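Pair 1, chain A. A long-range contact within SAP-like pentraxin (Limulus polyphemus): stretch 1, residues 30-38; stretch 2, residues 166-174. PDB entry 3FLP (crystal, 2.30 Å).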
# COMPACT_ATOMS: atom_id res chain seq x y z
N ALA A 30 -3.31 27.40 39.63
CA ALA A 30 -3.46 26.77 40.94
C ALA A 30 -3.52 25.27 40.66
O ALA A 30 -4.14 24.84 39.68
CB ALA A 30 -4.75 27.23 41.60
N VAL A 31 -2.87 24.46 41.50
CA VAL A 31 -2.91 23.01 41.30
C VAL A 31 -3.07 22.29 42.63
O VAL A 31 -2.62 22.78 43.67
CB VAL A 31 -1.60 22.46 40.65
CG1 VAL A 31 -1.35 23.11 39.29
CG2 VAL A 31 -0.41 22.69 41.59
N ARG A 32 -3.73 21.13 42.61
CA ARG A 32 -3.85 20.37 43.84
C ARG A 32 -3.03 19.09 43.73
O ARG A 32 -2.89 18.34 44.69
CB ARG A 32 -5.32 20.07 44.18
CG ARG A 32 -6.23 19.66 43.06
CD ARG A 32 -7.58 19.24 43.65
NE ARG A 32 -8.30 20.33 44.30
CZ ARG A 32 -9.24 20.16 45.23
NH1 ARG A 32 -9.56 18.94 45.65
NH2 ARG A 32 -9.89 21.19 45.74
N GLN A 33 -2.44 18.89 42.55
CA GLN A 33 -1.59 17.74 42.27
C GLN A 33 -0.52 18.16 41.27
O GLN A 33 -0.72 19.07 40.46
CB GLN A 33 -2.40 16.59 41.65
CG GLN A 33 -3.50 16.04 42.52
CD GLN A 33 -4.31 14.96 41.80
OE1 GLN A 33 -4.79 15.18 40.69
NE2 GLN A 33 -4.45 13.81 42.43
N LEU A 34 0.62 17.48 41.30
CA LEU A 34 1.69 17.81 40.39
C LEU A 34 2.64 16.65 40.17
O LEU A 34 3.03 15.96 41.12
CB LEU A 34 2.47 19.02 40.92
CG LEU A 34 3.24 19.87 39.92
CD1 LEU A 34 2.26 20.59 38.99
CD2 LEU A 34 4.08 20.89 40.68
N THR A 35 2.99 16.41 38.91
CA THR A 35 3.94 15.36 38.58
C THR A 35 5.04 16.03 37.75
O THR A 35 4.76 16.63 36.70
CB THR A 35 3.31 14.21 37.74
OG1 THR A 35 2.29 13.55 38.51
CG2 THR A 35 4.37 13.19 37.35
N VAL A 36 6.27 15.95 38.23
CA VAL A 36 7.40 16.54 37.53
C VAL A 36 8.36 15.42 37.12
O VAL A 36 8.91 14.72 37.98
CB VAL A 36 8.15 17.57 38.43
CG1 VAL A 36 9.33 18.19 37.66
CG2 VAL A 36 7.18 18.66 38.88
N CYS A 37 8.54 15.25 35.82
CA CYS A 37 9.41 14.22 35.28
C CYS A 37 10.48 14.88 34.40
O CYS A 37 10.21 15.88 33.74
CB CYS A 37 8.62 13.25 34.39
SG CYS A 37 7.58 11.88 35.04
N GLN A 38 11.69 14.33 34.41
CA GLN A 38 12.76 14.85 33.56
C GLN A 38 13.96 13.91 33.54
O GLN A 38 14.10 13.04 34.39
CB GLN A 38 13.22 16.26 34.00
CG GLN A 38 14.22 16.30 35.14
CD GLN A 38 13.56 16.40 36.49
OE1 GLN A 38 13.12 17.48 36.90
NE2 GLN A 38 13.48 15.28 37.20
N LEU A 166 11.96 17.86 30.32
CA LEU A 166 11.19 18.22 31.51
C LEU A 166 9.70 18.25 31.14
O LEU A 166 9.29 19.02 30.27
CB LEU A 166 11.61 19.59 32.04
CG LEU A 166 10.71 20.21 33.12
CD1 LEU A 166 10.80 19.40 34.43
CD2 LEU A 166 11.13 21.66 33.35
N GLN A 167 8.91 17.43 31.81
CA GLN A 167 7.48 17.36 31.55
C GLN A 167 6.72 17.46 32.88
O GLN A 167 7.00 16.71 33.81
CB GLN A 167 7.13 16.04 30.86
CG GLN A 167 7.98 15.72 29.62
CD GLN A 167 7.79 16.72 28.48
OE1 GLN A 167 6.83 17.48 28.45
NE2 GLN A 167 8.71 16.69 27.52
N VAL A 168 5.77 18.38 32.94
CA VAL A 168 4.98 18.62 34.16
C VAL A 168 3.48 18.56 33.90
O VAL A 168 2.97 19.21 32.98
CB VAL A 168 5.32 20.01 34.76
CG1 VAL A 168 4.54 20.23 36.06
CG2 VAL A 168 6.84 20.12 35.01
N TRP A 169 2.77 17.78 34.72
CA TRP A 169 1.32 17.61 34.64
C TRP A 169 0.70 18.07 35.97
O TRP A 169 1.34 17.95 37.02
CB TRP A 169 0.96 16.13 34.47
CG TRP A 169 1.28 15.52 33.14
CD1 TRP A 169 0.46 15.42 32.06
CD2 TRP A 169 2.50 14.86 32.78
NE1 TRP A 169 1.09 14.73 31.04
CE2 TRP A 169 2.34 14.38 31.46
CE3 TRP A 169 3.72 14.64 33.44
CZ2 TRP A 169 3.35 13.68 30.79
CZ3 TRP A 169 4.72 13.94 32.77
CH2 TRP A 169 4.53 13.47 31.46
N ASP A 170 -0.53 18.57 35.93
CA ASP A 170 -1.18 19.00 37.16
C ASP A 170 -2.07 17.87 37.68
O ASP A 170 -3.17 18.09 38.19
CB ASP A 170 -1.97 20.29 36.94
CG ASP A 170 -3.11 20.13 35.96
OD1 ASP A 170 -3.11 19.17 35.16
OD2 ASP A 170 -4.02 20.98 35.97
N GLU A 171 -1.58 16.64 37.52
CA GLU A 171 -2.27 15.44 37.97
C GLU A 171 -1.23 14.54 38.61
O GLU A 171 -0.03 14.75 38.44
CB GLU A 171 -2.92 14.71 36.79
CG GLU A 171 -4.09 15.47 36.16
CD GLU A 171 -5.11 14.55 35.51
OE1 GLU A 171 -5.43 13.50 36.11
OE2 GLU A 171 -5.62 14.87 34.41
N ALA A 172 -1.68 13.55 39.38
CA ALA A 172 -0.77 12.61 40.03
C ALA A 172 -0.74 11.33 39.21
O ALA A 172 -1.56 10.43 39.41
CB ALA A 172 -1.25 12.31 41.45
N LEU A 173 0.21 11.26 38.28
CA LEU A 173 0.37 10.11 37.40
C LEU A 173 0.52 8.78 38.16
O LEU A 173 1.10 8.74 39.24
CB LEU A 173 1.57 10.34 36.48
CG LEU A 173 1.29 11.00 35.12
CD1 LEU A 173 0.51 12.27 35.29
CD2 LEU A 173 2.61 11.27 34.40
N THR A 174 -0.03 7.72 37.59
CA THR A 174 0.07 6.40 38.20
C THR A 174 1.44 5.78 37.94
O THR A 174 2.21 6.26 37.11
CB THR A 174 -0.98 5.42 37.63
OG1 THR A 174 -0.70 5.19 36.24
CG2 THR A 174 -2.42 5.97 37.79
O HOH W 1 -4.45 19.86 40.22
O HOH W 2 -4.41 12.31 39.56

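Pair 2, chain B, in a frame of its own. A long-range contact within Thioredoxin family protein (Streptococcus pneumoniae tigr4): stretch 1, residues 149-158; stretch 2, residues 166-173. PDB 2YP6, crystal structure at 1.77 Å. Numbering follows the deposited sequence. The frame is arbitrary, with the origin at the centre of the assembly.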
# COMPACT_ATOMS: atom_id res chain seq x y z
N ILE B 149 3.28 -8.87 -8.09
CA ILE B 149 3.60 -9.23 -6.73
C ILE B 149 4.03 -10.70 -6.68
O ILE B 149 3.36 -11.56 -7.24
CB ILE B 149 2.42 -8.94 -5.80
CG1 ILE B 149 2.08 -7.44 -5.86
CG2 ILE B 149 2.72 -9.39 -4.37
CD1 ILE B 149 3.26 -6.52 -5.52
N ARG B 150 5.18 -10.98 -6.06
CA ARG B 150 5.67 -12.36 -5.91
C ARG B 150 5.67 -12.76 -4.43
O ARG B 150 5.50 -13.94 -4.10
CB ARG B 150 7.09 -12.48 -6.49
CG ARG B 150 8.10 -11.54 -5.80
CD ARG B 150 9.59 -11.92 -6.01
NE ARG B 150 10.08 -11.56 -7.34
CZ ARG B 150 11.34 -11.23 -7.64
NH1 ARG B 150 12.28 -11.19 -6.70
NH2 ARG B 150 11.64 -10.93 -8.90
N SER B 151 5.87 -11.78 -3.55
CA SER B 151 5.90 -12.03 -2.12
C SER B 151 5.33 -10.83 -1.39
O SER B 151 5.23 -9.73 -1.95
CB SER B 151 7.34 -12.23 -1.67
OG SER B 151 8.13 -11.20 -2.23
N ILE B 152 4.91 -11.05 -0.14
CA ILE B 152 4.35 -9.94 0.64
C ILE B 152 4.99 -9.90 2.01
O ILE B 152 5.46 -10.93 2.52
CB ILE B 152 2.79 -10.01 0.77
CG1 ILE B 152 2.36 -11.43 1.13
CG2 ILE B 152 2.10 -9.53 -0.51
CD1 ILE B 152 0.93 -11.50 1.54
N PRO B 153 5.06 -8.71 2.61
CA PRO B 153 4.64 -7.44 2.03
C PRO B 153 5.63 -6.98 0.97
O PRO B 153 6.80 -7.32 1.07
CB PRO B 153 4.69 -6.47 3.23
CG PRO B 153 5.72 -7.07 4.16
CD PRO B 153 5.70 -8.55 3.94
N THR B 154 5.14 -6.25 -0.03
CA THR B 154 6.00 -5.55 -1.00
C THR B 154 5.54 -4.08 -1.02
O THR B 154 4.33 -3.81 -1.02
CB THR B 154 5.89 -6.12 -2.41
OG1 THR B 154 6.41 -7.45 -2.44
CG2 THR B 154 6.69 -5.28 -3.40
N GLU B 155 6.51 -3.16 -0.99
CA GLU B 155 6.20 -1.75 -1.10
C GLU B 155 6.81 -1.18 -2.38
O GLU B 155 7.95 -1.49 -2.72
CB GLU B 155 6.80 -0.97 0.07
CG GLU B 155 6.28 -1.37 1.46
CD GLU B 155 6.90 -2.64 1.97
OE1 GLU B 155 8.14 -2.80 1.82
OE2 GLU B 155 6.14 -3.49 2.48
N TYR B 156 6.00 -0.39 -3.08
CA TYR B 156 6.45 0.44 -4.19
C TYR B 156 6.41 1.87 -3.71
O TYR B 156 5.40 2.33 -3.19
CB TYR B 156 5.51 0.29 -5.39
CG TYR B 156 5.67 -1.05 -6.06
CD1 TYR B 156 5.05 -2.18 -5.56
CD2 TYR B 156 6.47 -1.18 -7.19
CE1 TYR B 156 5.21 -3.40 -6.17
CE2 TYR B 156 6.63 -2.40 -7.80
CZ TYR B 156 6.01 -3.51 -7.27
OH TYR B 156 6.16 -4.74 -7.88
N LEU B 157 7.55 2.56 -3.83
CA LEU B 157 7.63 3.97 -3.50
C LEU B 157 7.64 4.73 -4.82
O LEU B 157 8.60 4.64 -5.60
CB LEU B 157 8.88 4.23 -2.66
CG LEU B 157 9.10 3.36 -1.42
CD1 LEU B 157 10.24 3.92 -0.56
CD2 LEU B 157 7.82 3.23 -0.62
N ILE B 158 6.54 5.42 -5.08
CA ILE B 158 6.25 6.02 -6.36
C ILE B 158 6.51 7.52 -6.24
O ILE B 158 6.17 8.15 -5.25
CB ILE B 158 4.75 5.75 -6.74
CG1 ILE B 158 4.49 4.24 -6.81
CG2 ILE B 158 4.36 6.43 -8.05
CD1 ILE B 158 3.03 3.90 -6.95
N LYS B 166 11.34 3.38 -5.94
CA LYS B 166 11.97 2.25 -5.25
C LYS B 166 10.98 1.12 -5.09
O LYS B 166 9.79 1.35 -5.10
CB LYS B 166 12.46 2.63 -3.85
CG LYS B 166 13.54 3.69 -3.84
CD LYS B 166 14.67 3.33 -2.89
CE LYS B 166 15.70 4.45 -2.79
NZ LYS B 166 16.84 4.04 -1.95
N ILE B 167 11.51 -0.09 -4.95
CA ILE B 167 10.74 -1.27 -4.62
C ILE B 167 11.44 -1.96 -3.46
O ILE B 167 12.66 -2.14 -3.47
CB ILE B 167 10.67 -2.26 -5.80
CG1 ILE B 167 10.19 -1.57 -7.09
CG2 ILE B 167 9.73 -3.44 -5.44
CD1 ILE B 167 10.34 -2.40 -8.30
N GLN B 168 10.66 -2.41 -2.49
CA GLN B 168 11.20 -3.14 -1.36
C GLN B 168 10.41 -4.44 -1.17
O GLN B 168 9.19 -4.42 -1.13
CB GLN B 168 11.10 -2.27 -0.11
CG GLN B 168 11.77 -2.94 1.11
CD GLN B 168 13.26 -2.64 1.21
OE1 GLN B 168 13.82 -1.81 0.47
NE2 GLN B 168 13.91 -3.28 2.17
N PHE B 169 11.13 -5.55 -1.10
CA PHE B 169 10.56 -6.87 -0.83
C PHE B 169 10.68 -7.07 0.68
O PHE B 169 11.76 -6.97 1.25
CB PHE B 169 11.29 -7.95 -1.64
CG PHE B 169 11.30 -7.66 -3.11
CD1 PHE B 169 10.13 -7.80 -3.87
CD2 PHE B 169 12.44 -7.21 -3.75
CE1 PHE B 169 10.12 -7.52 -5.23
CE2 PHE B 169 12.43 -6.92 -5.11
CZ PHE B 169 11.26 -7.05 -5.84
N GLY B 170 9.56 -7.29 1.33
CA GLY B 170 9.54 -7.30 2.78
C GLY B 170 9.32 -5.89 3.30
O GLY B 170 9.21 -4.94 2.52
N ALA B 171 9.25 -5.76 4.61
CA ALA B 171 8.96 -4.46 5.22
C ALA B 171 10.12 -3.50 5.00
O ALA B 171 11.27 -3.91 4.86
CB ALA B 171 8.68 -4.62 6.71
N ILE B 172 9.80 -2.21 4.95
CA ILE B 172 10.82 -1.16 4.90
C ILE B 172 10.67 -0.30 6.16
O ILE B 172 9.55 -0.02 6.57
CB ILE B 172 10.69 -0.32 3.60
CG1 ILE B 172 11.84 0.68 3.47
CG2 ILE B 172 9.34 0.39 3.52
CD1 ILE B 172 11.86 1.37 2.12
N SER B 173 11.77 0.06 6.80
CA SER B 173 11.68 0.89 8.00
C SER B 173 11.18 2.27 7.60
O SER B 173 11.36 2.70 6.45
CB SER B 173 13.05 1.03 8.66
OG SER B 173 13.89 1.80 7.84

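Both pairs are two antiparallel strands, the second followed by a loop that ends at a helix N-cap. The N-to-C directions differ by 167° in pair 1 and 169° in pair 2. Fourteen central residues superpose with an RMSD of 1.0 Å. The buried surface is nearly equal, 652 and 654 Å².

The ladder matches. In pair 1, T35(A) and W169(A) exchange two backbone hydrogen bonds: T35(A) N to W169(A) O is 2.9 Å, and W169(A) N to T35(A) O is 3.0 Å. In pair 2, the same places hold E155(B) and Q168(B). E155(B) N to Q168(B) O is 3.0 Å, and Q168(B) N to E155(B) O is 2.9 Å. C37(A) with Q167(A) matches L157(B) with K166(B), again with two hydrogen bonds each.

T35(A) and E155(B) bury the most surface in their pairs, and both reach the loop after the second strand. The T35(A) hydroxyl sits between two backbone groups. OG1 of T35(A) donates to O of E171(A) at 2.6 Å and accepts from N of L173(A) at 3.1 Å. The longer E155(B) folds back, with chi1 m and chi2 p. Its OE1 lies 2.5 Å from O of G170(B), the match of E171(A). Two oxygens this close suggest a protonated acid, but the geometry does not settle it. G170(B) has phi 88° and psi 178°, where a CB would jam against the preceding carbonyl O.

C37(A) and L157(B) share the face of T35(A) and E155(B). SG of C37(A) lies 4.2 Å from CZ3 of W169(A), oblique to the ring, and is covalently bonded elsewhere in the structure. L157(B) instead meets the loop: its CD1 is 4.0 Å from CD1 of I172(B), the match of L173(A).

On the other face, V36(A) matches Y156(B) and V168(A) matches I167(B). The valines meet at 4.1 Å, CG1 of V36(A) to CG2 of V168(A). In pair 2 a ring fills this place. CG2 of I167(B) lies over the Y156(B) ring face, 4.2 Å from its centroid.

L34(A) matches T154(B). CD1 of L34(A) packs 3.7 Å from CG1 of V168(A); CG2 of T154(B) is 4.1 Å from CG2 of I167(B).

At the start, V31(A) and S151(B) both point toward the other stretch. CG1 of V31(A) touches CB of D170(A) at 3.7 Å. OG of S151(B) is 4.3 Å from CD1 of F169(B), the match of D170(A).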